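Local coordinates for putative branched-chain amino acid ABC transporter, periplasmic branched-chain amino acid-binding protein (Pseudomonas protegens Pf-5, PDB 4RU0) that probably captures a small solute in the periplasm, perhaps a branched-chain amino acid, and delivers it to an ABC transporter of the inner membrane, at residues A[144-149]-A[431-436]; A[162-167]-A[263-268]; A[286-291]-A[405-410]. All coordinates share one frame; numbering follows the deposited sequence.

Interaction 1 (A[144-149]-A[431-436]); sequences GTVFPY and AFAKEK
F147 brings the far corner of its ring over one face of F432. Its CZ lies 3.4 Å from F432 CD2 and about as close to CE2, toward the rim of that ring. The centroids are 4.6 Å apart and the planes inclined at 36°, an oblique aromatic pair. Beside it V146 supplies the aliphatic part: CG1 reaches F432 CD2 and A433 CB, each at 3.9 Å, while CG2 rests on the same A433 methyl. With CG anti to its backbone N (chi1 -175°), F432 leans out from its helix to meet the loop. K436, one turn on, lays its CG over the opposite face of F432, so the ring is held between a lysine methylene and a phenylalanine.

The loop carrying V146 and F147 is tied to the C-terminal tail by G144 O, which accepts a hydrogen bond from R441, and by a backbone bond between T145 and R441. F147 also packs on E140 and A141, and F432 on R138. The contact thus joins the last turn of helix 418-435, which follows strand 407-415, to the loop between strands 131-132 and 150-151, while helix 355-363 packs against P148 and Y149 farther along that loop.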
# COMPACT_ATOMS: atom_id res chain seq x y z
N GLY A 144 -2.62 -14.58 9.35
CA GLY A 144 -2.47 -14.11 10.71
C GLY A 144 -2.38 -15.20 11.76
O GLY A 144 -2.20 -14.89 12.94
N THR A 145 -2.50 -16.46 11.36
CA THR A 145 -2.32 -17.55 12.32
C THR A 145 -0.84 -17.73 12.59
O THR A 145 -0.45 -18.29 13.62
CB THR A 145 -2.92 -18.89 11.83
OG1 THR A 145 -2.18 -19.37 10.69
CG2 THR A 145 -4.39 -18.73 11.48
N VAL A 146 -0.01 -17.26 11.66
CA VAL A 146 1.44 -17.34 11.81
C VAL A 146 2.00 -15.96 12.14
O VAL A 146 3.02 -15.84 12.81
CB VAL A 146 2.09 -17.91 10.53
CG1 VAL A 146 3.61 -17.84 10.61
CG2 VAL A 146 1.64 -19.35 10.32
N PHE A 147 1.28 -14.92 11.72
CA PHE A 147 1.70 -13.54 11.97
C PHE A 147 0.65 -12.73 12.73
O PHE A 147 0.03 -11.84 12.16
CB PHE A 147 2.03 -12.85 10.65
CG PHE A 147 3.27 -13.38 9.99
CD1 PHE A 147 3.20 -14.47 9.14
CD2 PHE A 147 4.50 -12.78 10.21
CE1 PHE A 147 4.33 -14.96 8.53
CE2 PHE A 147 5.63 -13.27 9.60
CZ PHE A 147 5.55 -14.35 8.76
N PRO A 148 0.48 -13.02 14.03
CA PRO A 148 -0.55 -12.39 14.85
C PRO A 148 -0.52 -10.87 14.83
O PRO A 148 -1.58 -10.25 14.82
CB PRO A 148 -0.24 -12.91 16.27
CG PRO A 148 0.59 -14.12 16.06
CD PRO A 148 1.37 -13.89 14.82
N TYR A 149 0.67 -10.27 14.82
CA TYR A 149 0.79 -8.82 14.94
C TYR A 149 1.44 -8.15 13.72
O TYR A 149 1.99 -7.05 13.83
CB TYR A 149 1.55 -8.47 16.22
CG TYR A 149 0.73 -8.81 17.44
CD1 TYR A 149 0.83 -10.05 18.06
CD2 TYR A 149 -0.19 -7.90 17.95
CE1 TYR A 149 0.06 -10.36 19.16
CE2 TYR A 149 -0.97 -8.20 19.05
CZ TYR A 149 -0.84 -9.43 19.66
OH TYR A 149 -1.60 -9.74 20.75
N ALA A 431 6.08 -22.60 6.01
CA ALA A 431 7.53 -22.72 5.96
C ALA A 431 8.16 -21.80 7.01
O ALA A 431 9.08 -22.20 7.72
CB ALA A 431 8.05 -22.39 4.57
N PHE A 432 7.65 -20.58 7.09
CA PHE A 432 8.11 -19.60 8.08
C PHE A 432 7.84 -20.09 9.50
O PHE A 432 8.72 -20.00 10.36
CB PHE A 432 7.42 -18.25 7.85
CG PHE A 432 7.93 -17.15 8.74
CD1 PHE A 432 8.98 -16.34 8.33
CD2 PHE A 432 7.36 -16.93 9.99
CE1 PHE A 432 9.45 -15.33 9.15
CE2 PHE A 432 7.83 -15.92 10.82
CZ PHE A 432 8.88 -15.12 10.40
N ALA A 433 6.64 -20.59 9.74
CA ALA A 433 6.27 -21.08 11.07
C ALA A 433 7.17 -22.25 11.47
O ALA A 433 7.50 -22.42 12.65
CB ALA A 433 4.82 -21.49 11.11
N LYS A 434 7.55 -23.05 10.49
CA LYS A 434 8.44 -24.17 10.71
C LYS A 434 9.84 -23.68 11.03
O LYS A 434 10.46 -24.11 12.01
CB LYS A 434 8.46 -25.09 9.49
CG LYS A 434 9.48 -26.21 9.56
CD LYS A 434 9.33 -27.15 8.37
CE LYS A 434 10.55 -28.06 8.21
NZ LYS A 434 10.91 -28.73 9.49
N GLU A 435 10.33 -22.75 10.22
CA GLU A 435 11.68 -22.21 10.38
C GLU A 435 11.85 -21.49 11.71
O GLU A 435 12.83 -21.69 12.42
CB GLU A 435 12.01 -21.27 9.22
CG GLU A 435 13.44 -20.74 9.23
CD GLU A 435 13.68 -19.67 8.18
OE1 GLU A 435 12.78 -19.44 7.34
OE2 GLU A 435 14.77 -19.06 8.20
N LYS A 436 10.88 -20.65 12.06
CA LYS A 436 10.97 -19.87 13.30
C LYS A 436 10.45 -20.65 14.49
O LYS A 436 10.48 -20.15 15.63
CB LYS A 436 10.18 -18.57 13.16
CG LYS A 436 10.61 -17.70 11.99
CD LYS A 436 12.08 -17.32 12.09
CE LYS A 436 12.45 -16.29 11.02
NZ LYS A 436 13.86 -15.85 11.15

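Interaction 2 (A[162-167]-A[263-268]); sequences STLVNY and HIIGDI
L164 and Y167 both carry CG anti to the backbone N (chi1 -179° and 177°), which swings the two side chains off one flank of helix 157-172 toward I265. On the strand, I265 sets CG1 anti to its carbonyl carbon (chi1 -53°) and continues extended, so that CD1 reaches out to the helix. The setting is the alpha/beta architecture of a periplasmic binding protein lobe, in which a helix lies against the central sheet through apolar side chains. Here the strand is 264-266, flanked in the sheet by the parallel strands 237-241 and 287-290.

One strand residue meets two helix residues a turn apart. L164 CD2 touches both I265 CD1 and, at 3.9 Å, I265 CG2, resting against both arms of the isoleucine where they part at CB. The tyrosine offers its ring edge instead, with I265 CD1 near the ring plane. Its hydroxyl is engaged elsewhere, hydrogen-bonded to R171 on the next turn of the helix, so the polar end is satisfied while the hydrocarbon edge packs.

Other packing partners of L164 and I265 are apolar too: L164 also packs on F239 and L289, and I265 on W237, L287 and L289. All three touching residues are buried. At the centre of the contact, I265 CD1 lies 3.7 Å from L164 CD2 and 3.8 Å from Y167 CD2.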
# COMPACT_ATOMS: atom_id res chain seq x y z
N SER A 162 -2.48 -10.81 -9.24
CA SER A 162 -3.79 -11.29 -9.68
C SER A 162 -4.63 -10.17 -10.31
O SER A 162 -5.19 -10.36 -11.38
CB SER A 162 -4.55 -11.92 -8.52
OG SER A 162 -5.75 -12.52 -8.98
N THR A 163 -4.71 -9.02 -9.64
CA THR A 163 -5.47 -7.89 -10.18
C THR A 163 -4.87 -7.40 -11.50
O THR A 163 -5.61 -7.02 -12.42
CB THR A 163 -5.52 -6.69 -9.20
OG1 THR A 163 -4.22 -6.12 -9.07
CG2 THR A 163 -6.01 -7.13 -7.85
N LEU A 164 -3.54 -7.41 -11.60
CA LEU A 164 -2.86 -7.05 -12.83
C LEU A 164 -3.34 -7.95 -13.96
O LEU A 164 -3.73 -7.47 -15.03
CB LEU A 164 -1.34 -7.15 -12.66
CG LEU A 164 -0.39 -6.79 -13.83
CD1 LEU A 164 -0.06 -8.01 -14.69
CD2 LEU A 164 -0.95 -5.64 -14.68
N VAL A 165 -3.33 -9.26 -13.72
CA VAL A 165 -3.77 -10.23 -14.72
C VAL A 165 -5.27 -10.09 -15.02
O VAL A 165 -5.70 -10.18 -16.17
CB VAL A 165 -3.46 -11.67 -14.25
CG1 VAL A 165 -4.23 -12.69 -15.06
CG2 VAL A 165 -1.95 -11.94 -14.34
N ASN A 166 -6.06 -9.83 -13.98
CA ASN A 166 -7.50 -9.69 -14.16
C ASN A 166 -7.86 -8.46 -14.99
O ASN A 166 -8.85 -8.47 -15.72
CB ASN A 166 -8.20 -9.65 -12.81
CG ASN A 166 -8.18 -10.98 -12.11
OD1 ASN A 166 -7.82 -11.99 -12.71
ND2 ASN A 166 -8.57 -11.00 -10.83
N TYR A 167 -7.06 -7.41 -14.87
CA TYR A 167 -7.28 -6.22 -15.68
C TYR A 167 -6.89 -6.48 -17.13
O TYR A 167 -7.60 -6.06 -18.05
CB TYR A 167 -6.50 -5.03 -15.13
CG TYR A 167 -6.63 -3.79 -15.99
CD1 TYR A 167 -7.81 -3.06 -16.00
CD2 TYR A 167 -5.58 -3.37 -16.79
CE1 TYR A 167 -7.94 -1.93 -16.78
CE2 TYR A 167 -5.70 -2.24 -17.58
CZ TYR A 167 -6.88 -1.52 -17.57
OH TYR A 167 -7.00 -0.40 -18.36
N HIS A 263 0.90 0.42 -23.05
CA HIS A 263 0.85 -1.03 -22.85
C HIS A 263 1.69 -1.38 -21.63
O HIS A 263 1.95 -2.56 -21.37
CB HIS A 263 1.36 -1.80 -24.07
CG HIS A 263 0.51 -1.64 -25.29
ND1 HIS A 263 0.68 -2.42 -26.42
CD2 HIS A 263 -0.52 -0.80 -25.56
CE1 HIS A 263 -0.20 -2.06 -27.34
NE2 HIS A 263 -0.94 -1.08 -26.84
N ILE A 264 2.14 -0.35 -20.91
CA ILE A 264 2.94 -0.55 -19.70
C ILE A 264 2.10 -0.26 -18.47
O ILE A 264 1.50 0.81 -18.36
CB ILE A 264 4.19 0.36 -19.68
CG1 ILE A 264 4.98 0.24 -20.99
CG2 ILE A 264 5.07 0.03 -18.47
CD1 ILE A 264 6.28 1.00 -20.98
N ILE A 265 2.05 -1.21 -17.53
CA ILE A 265 1.29 -1.00 -16.30
C ILE A 265 2.21 -1.07 -15.09
O ILE A 265 2.81 -2.11 -14.80
CB ILE A 265 0.17 -2.04 -16.13
CG1 ILE A 265 -0.72 -2.07 -17.38
CG2 ILE A 265 -0.65 -1.71 -14.90
CD1 ILE A 265 -1.78 -3.15 -17.34
N GLY A 266 2.30 0.04 -14.38
CA GLY A 266 3.19 0.12 -13.24
C GLY A 266 2.63 -0.49 -11.97
O GLY A 266 1.42 -0.50 -11.73
N ASP A 267 3.55 -1.02 -11.16
CA ASP A 267 3.29 -1.40 -9.78
C ASP A 267 2.70 -0.22 -9.01
O ASP A 267 2.83 0.93 -9.44
CB ASP A 267 4.59 -1.86 -9.12
CG ASP A 267 4.36 -2.59 -7.83
OD1 ASP A 267 4.26 -1.92 -6.77
OD2 ASP A 267 4.31 -3.84 -7.86
N ILE A 268 2.06 -0.48 -7.88
CA ILE A 268 1.52 0.62 -7.08
C ILE A 268 2.64 1.51 -6.56
O ILE A 268 2.44 2.68 -6.29
CB ILE A 268 0.66 0.11 -5.90
CG1 ILE A 268 1.51 -0.70 -4.92
CG2 ILE A 268 -0.51 -0.72 -6.42
CD1 ILE A 268 0.81 -0.96 -3.61

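Interaction 3 (A[286-291]-A[405-410])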
# COMPACT_ATOMS: atom_id res chain seq x y z
N TYR A 286 1.11 6.19 -20.08
CA TYR A 286 1.53 5.25 -19.04
C TYR A 286 0.41 4.87 -18.08
O TYR A 286 -0.30 5.73 -17.56
CB TYR A 286 2.70 5.86 -18.26
CG TYR A 286 3.21 5.04 -17.09
CD1 TYR A 286 4.00 3.92 -17.29
CD2 TYR A 286 2.92 5.42 -15.79
CE1 TYR A 286 4.48 3.18 -16.21
CE2 TYR A 286 3.40 4.70 -14.71
CZ TYR A 286 4.17 3.58 -14.93
OH TYR A 286 4.65 2.86 -13.85
N LEU A 287 0.24 3.56 -17.86
CA LEU A 287 -0.74 3.07 -16.89
C LEU A 287 -0.08 2.73 -15.55
O LEU A 287 1.11 2.41 -15.50
CB LEU A 287 -1.46 1.84 -17.43
CG LEU A 287 -2.16 1.98 -18.78
CD1 LEU A 287 -2.94 0.72 -19.13
CD2 LEU A 287 -3.07 3.19 -18.77
N ALA A 288 -0.86 2.79 -14.48
CA ALA A 288 -0.36 2.37 -13.17
C ALA A 288 -1.48 1.87 -12.28
O ALA A 288 -2.61 2.35 -12.36
CB ALA A 288 0.37 3.52 -12.49
N LEU A 289 -1.18 0.87 -11.45
CA LEU A 289 -2.13 0.37 -10.46
C LEU A 289 -2.06 1.21 -9.19
O LEU A 289 -1.00 1.73 -8.85
CB LEU A 289 -1.84 -1.10 -10.14
CG LEU A 289 -1.94 -2.11 -11.29
CD1 LEU A 289 -1.28 -3.43 -10.91
CD2 LEU A 289 -3.39 -2.34 -11.68
N THR A 290 -3.18 1.34 -8.50
CA THR A 290 -3.20 2.08 -7.23
C THR A 290 -4.31 1.60 -6.31
O THR A 290 -5.41 1.28 -6.77
CB THR A 290 -3.36 3.60 -7.46
OG1 THR A 290 -3.41 4.27 -6.19
CG2 THR A 290 -4.65 3.89 -8.22
N PRO A 291 -4.02 1.52 -5.00
CA PRO A 291 -5.04 1.24 -4.00
C PRO A 291 -5.58 2.54 -3.40
O PRO A 291 -6.52 2.51 -2.60
CB PRO A 291 -4.29 0.42 -2.96
CG PRO A 291 -2.92 1.00 -2.99
CD PRO A 291 -2.67 1.47 -4.42
N ALA A 405 0.69 15.27 -17.33
CA ALA A 405 0.42 16.29 -16.32
C ALA A 405 -0.47 15.77 -15.20
O ALA A 405 -0.30 16.14 -14.04
CB ALA A 405 -0.21 17.51 -16.97
N ASN A 406 -1.42 14.91 -15.55
CA ASN A 406 -2.38 14.41 -14.57
C ASN A 406 -2.70 12.92 -14.73
O ASN A 406 -2.47 12.33 -15.78
CB ASN A 406 -3.69 15.21 -14.66
CG ASN A 406 -3.52 16.63 -14.19
OD1 ASN A 406 -3.60 16.92 -13.00
ND2 ASN A 406 -3.30 17.55 -15.14
N TRP A 407 -3.25 12.35 -13.66
CA TRP A 407 -3.75 10.98 -13.69
C TRP A 407 -5.24 10.96 -14.01
O TRP A 407 -5.98 11.88 -13.64
CB TRP A 407 -3.50 10.27 -12.36
CG TRP A 407 -2.06 10.02 -12.06
CD1 TRP A 407 -1.29 10.69 -11.16
CD2 TRP A 407 -1.23 9.02 -12.65
NE1 TRP A 407 -0.02 10.16 -11.16
CE2 TRP A 407 0.05 9.14 -12.06
CE3 TRP A 407 -1.43 8.03 -13.62
CZ2 TRP A 407 1.12 8.31 -12.41
CZ3 TRP A 407 -0.37 7.20 -13.97
CH2 TRP A 407 0.89 7.35 -13.36
N THR A 408 -5.69 9.90 -14.67
CA THR A 408 -7.10 9.70 -14.96
C THR A 408 -7.49 8.26 -14.67
O THR A 408 -6.91 7.33 -15.22
CB THR A 408 -7.42 10.03 -16.45
OG1 THR A 408 -7.08 11.39 -16.73
CG2 THR A 408 -8.90 9.82 -16.74
N LEU A 409 -8.47 8.07 -13.79
CA LEU A 409 -8.97 6.73 -13.51
C LEU A 409 -9.64 6.14 -14.75
O LEU A 409 -10.55 6.74 -15.31
CB LEU A 409 -9.95 6.76 -12.33
CG LEU A 409 -9.32 7.01 -10.97
CD1 LEU A 409 -10.38 7.17 -9.88
CD2 LEU A 409 -8.37 5.87 -10.64
N ILE A 410 -9.18 4.97 -15.17
CA ILE A 410 -9.76 4.31 -16.33
C ILE A 410 -10.30 2.92 -16.00
O ILE A 410 -10.53 2.11 -16.90
CB ILE A 410 -8.75 4.19 -17.48
CG1 ILE A 410 -7.56 3.33 -17.07
CG2 ILE A 410 -8.28 5.56 -17.94
CD1 ILE A 410 -6.57 3.08 -18.18
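W407 pushes the outer edge of its six-membered ring against Y286, and most of the atoms that meet gather here. W407 CH2 stands 3.7 Å from Y286 CD2 and 3.9 Å from CE2. Each ring receives the other at its edge, close to its own plane, so carbon rims meet and neither face is covered by the other. The methyl of A288 fills in next to them, 4.0 Å from W407 CH2 and equally near CZ3. Having CG anti to its carbonyl carbon (chi1 -68°) carries the indole back toward strand 287-290, although its CB leaves the backbone in another direction.

Elsewhere the contact thins to one pair of methyls, L287 CD2 to I410 CD1 at 3.6 Å, the side chains crossing at about a right angle. I410 lies at the margin and is partly exposed; W407 is itself partly exposed, and T408 between them is exposed on the outer strand.

The two segments are not sheet neighbours: strand 396-402 runs between 287-290 and 407-415, and side chains span it. W402 of that middle strand also meets the W407 ring, and S273 and V276 of helix 273-276 touch it. The Y286 hydroxyl is hydrogen-bonded to A270 O. With its polar end thus engaged, the tyrosine presents hydrocarbon to the tryptophan, and cohesion across the contact rests on dispersion and the hydrophobic effect.

In the fold
Interactions 2 and 3 belong to one sheet and touch: strands 264-266 and 287-290 are neighbours, joined by probable hydrogen bonds from G266 N to L287 O and from L289 N to G266 O. All three touching residues of interaction 2 are buried, an isoleucine against a leucine and a tyrosine edge; interaction 3 reaches the partly exposed outer strand and adds an edge-to-edge meeting of two aromatic rings. Y167 of interaction 2 also packs on I410 of interaction 3. Interaction 1 stands apart, its centre 29 and 35 Å from theirs, yet helix 418-435 follows strand 407-415. Its aromatic pair, one ring buried and one partly exposed, lies between a loop and a helix end, beside exposed K434, E435 and K436.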